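Local structure of beta-1,3-1,4-glucanase (Caldicellulosiruptor sp. F32, 5H4R) at residues A[105-108]-A[113-116]. The protein hydrolyses mixed-linkage beta-1,3-1,4-glucans as a lichenase of glycoside hydrolase family 5. The protein carries 1 engineered substitution. Numbering follows the deposited sequence.
Sequences NHVT and TISK
Ser115 N donates to His106 O over 2.8 Å in an almost straight bond (173° at the hydrogen), meeting the carbonyl nearly head-on. Two further backbone bonds pair Thr108 with Thr113. Thr113 N reaches Thr108 O at 2.9 Å, within the plane of the Thr108 carbonyl. In return Thr108 N comes to Thr113 O at 3.0 Å, from a position tilted 24° out of the Thr113 carbonyl plane. Thr113 O is gripped again by a water, which donates to it and also bonds Thr108 OG1 at 2.8 Å. With chi1 at 65°, Thr108 OG1 sits between its own backbone N and carbonyl carbon, where it can share this water with the facing strand. Val107 CA adds a C-H...O contact to Thr113 O at 3.1 Å.

The result is a short antiparallel beta hairpin, separate from the eight-stranded TIM barrel and inserted between barrel strand 96-99 and helix 116-131. Ser115 is the N-cap of that helix: its OG, anti to the backbone N, bonds Trp118 N and also Glu69, whose carboxylate holds His106 ND1 as well. Ile114 N donates a hydrogen bond to Gln169 of helix 156-173. The His106 ring turns away from the facing strand to stack on Trp118 and meet Tyr72 edge-to-face.

On the other face of the hairpin from the two threonines, the non-hydrogen-bonded pair Val107 and Ile114 touches through CG1 of each, 4.0 Å apart, the branches crossing at a slant. Both side chains rest on Ile166 of helix 156-173.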
ATOM      1  N   ASN A 105     -13.241   8.652 -10.599  1.00 11.27           N
ATOM      2  CA  ASN A 105     -13.357   9.295 -11.902  1.00 11.28           C
ATOM      3  C   ASN A 105     -13.832   8.339 -12.974  1.00 12.61           C
ATOM      4  O   ASN A 105     -13.842   8.711 -14.157  1.00 14.97           O
ATOM      5  CB  ASN A 105     -12.020   9.907 -12.346  1.00 10.96           C
ATOM      6  CG  ASN A 105     -11.562  11.032 -11.454  1.00 12.97           C
ATOM      7  OD1 ASN A 105     -10.469  10.970 -10.888  1.00 16.45           O
ATOM      8  ND2 ASN A 105     -12.379  12.071 -11.325  1.00 15.99           N
ATOM      9  N   HIS A 106     -14.267   7.138 -12.576  1.00 12.70           N
ATOM     10  CA  HIS A 106     -14.607   6.074 -13.504  1.00 13.91           C
ATOM     11  C   HIS A 106     -15.925   5.398 -13.145  1.00 14.48           C
ATOM     12  O   HIS A 106     -16.157   4.254 -13.551  1.00 14.65           O
ATOM     13  CB  HIS A 106     -13.472   5.053 -13.523  1.00 10.65           C
ATOM     14  CG  HIS A 106     -12.140   5.676 -13.784  1.00 12.56           C
ATOM     15  ND1 HIS A 106     -11.754   6.093 -15.041  1.00 14.74           N
ATOM     16  CD2 HIS A 106     -11.119   5.996 -12.949  1.00 12.87           C
ATOM     17  CE1 HIS A 106     -10.553   6.639 -14.971  1.00 11.13           C
ATOM     18  NE2 HIS A 106     -10.140   6.588 -13.711  1.00 11.12           N
ATOM     19  N   VAL A 107     -16.799   6.085 -12.404  1.00 12.70           N
ATOM     20  CA  VAL A 107     -18.079   5.528 -12.011  1.00 13.06           C
ATOM     21  C   VAL A 107     -19.195   6.462 -12.458  1.00 18.44           C
ATOM     22  O   VAL A 107     -19.023   7.680 -12.577  1.00 18.29           O
ATOM     23  CB  VAL A 107     -18.153   5.277 -10.487  1.00 13.50           C
ATOM     24  CG1 VAL A 107     -17.169   4.212 -10.102  1.00 15.63           C
ATOM     25  CG2 VAL A 107     -17.921   6.564  -9.705  1.00 16.46           C
ATOM     26  N   THR A 108     -20.343   5.865 -12.750  1.00 14.39           N
ATOM     27  CA  THR A 108     -21.505   6.629 -13.151  1.00 17.06           C
ATOM     28  C   THR A 108     -22.724   6.044 -12.463  1.00 22.35           C
ATOM     29  O   THR A 108     -22.731   4.885 -12.046  1.00 17.10           O
ATOM     30  CB  THR A 108     -21.696   6.613 -14.674  1.00 26.45           C
ATOM     31  OG1 THR A 108     -21.990   5.281 -15.101  1.00 25.63           O
ATOM     32  CG2 THR A 108     -20.445   7.084 -15.389  1.00 27.22           C
ATOM     33  N   THR A 113     -21.538   2.529 -10.924  1.00 13.92           N
ATOM     34  CA  THR A 113     -21.166   1.551 -11.938  1.00 13.96           C
ATOM     35  C   THR A 113     -19.794   1.886 -12.481  1.00 13.17           C
ATOM     36  O   THR A 113     -19.597   2.975 -13.029  1.00 13.33           O
ATOM     37  CB  THR A 113     -22.176   1.534 -13.077  1.00 17.74           C
ATOM     38  OG1 THR A 113     -23.476   1.244 -12.569  1.00 17.25           O
ATOM     39  CG2 THR A 113     -21.790   0.467 -14.094  1.00 19.76           C
ATOM     40  N   ILE A 114     -18.870   0.933 -12.393  1.00 12.88           N
ATOM     41  CA  ILE A 114     -17.513   1.133 -12.907  1.00 11.82           C
ATOM     42  C   ILE A 114     -17.522   1.004 -14.424  1.00 12.52           C
ATOM     43  O   ILE A 114     -18.083   0.053 -14.985  1.00 14.59           O
ATOM     44  CB  ILE A 114     -16.531   0.129 -12.281  1.00 11.29           C
ATOM     45  CG1 ILE A 114     -16.472   0.281 -10.752  1.00 12.64           C
ATOM     46  CG2 ILE A 114     -15.143   0.329 -12.868  1.00 12.39           C
ATOM     47  CD1 ILE A 114     -15.744  -0.862 -10.062  1.00 12.71           C
ATOM     48  N   SER A 115     -16.894   1.971 -15.085  1.00 12.51           N
ATOM     49  CA  SER A 115     -16.678   1.917 -16.522  1.00 14.86           C
ATOM     50  C   SER A 115     -16.028   0.601 -16.921  1.00 13.02           C
ATOM     51  O   SER A 115     -14.991   0.216 -16.369  1.00 13.38           O
ATOM     52  CB  SER A 115     -15.783   3.076 -16.958  1.00 22.58           C
ATOM     53  OG  SER A 115     -15.095   2.730 -18.150  1.00 25.59           O
ATOM     54  N   LYS A 116     -16.653  -0.083 -17.876  1.00 14.38           N
ATOM     55  CA  LYS A 116     -16.103  -1.347 -18.350  1.00 15.47           C
ATOM     56  C   LYS A 116     -14.695  -1.172 -18.916  1.00 14.10           C
ATOM     57  O   LYS A 116     -13.827  -2.016 -18.675  1.00 15.07           O
ATOM     58  CB  LYS A 116     -17.016  -1.969 -19.394  1.00 18.35           C
ATOM     59  CG  LYS A 116     -16.576  -3.368 -19.795  1.00 20.40           C
ATOM     60  CD  LYS A 116     -17.559  -4.002 -20.779  1.00 24.24           C
ATOM     61  CE  LYS A 116     -17.082  -5.370 -21.249  1.00 41.63           C
ATOM     62  NZ  LYS A 116     -15.768  -5.301 -21.954  1.00 31.27           N
TER
HETATM   63  O   HOH W   1     -19.635   3.919 -15.679  1.00 25.29           O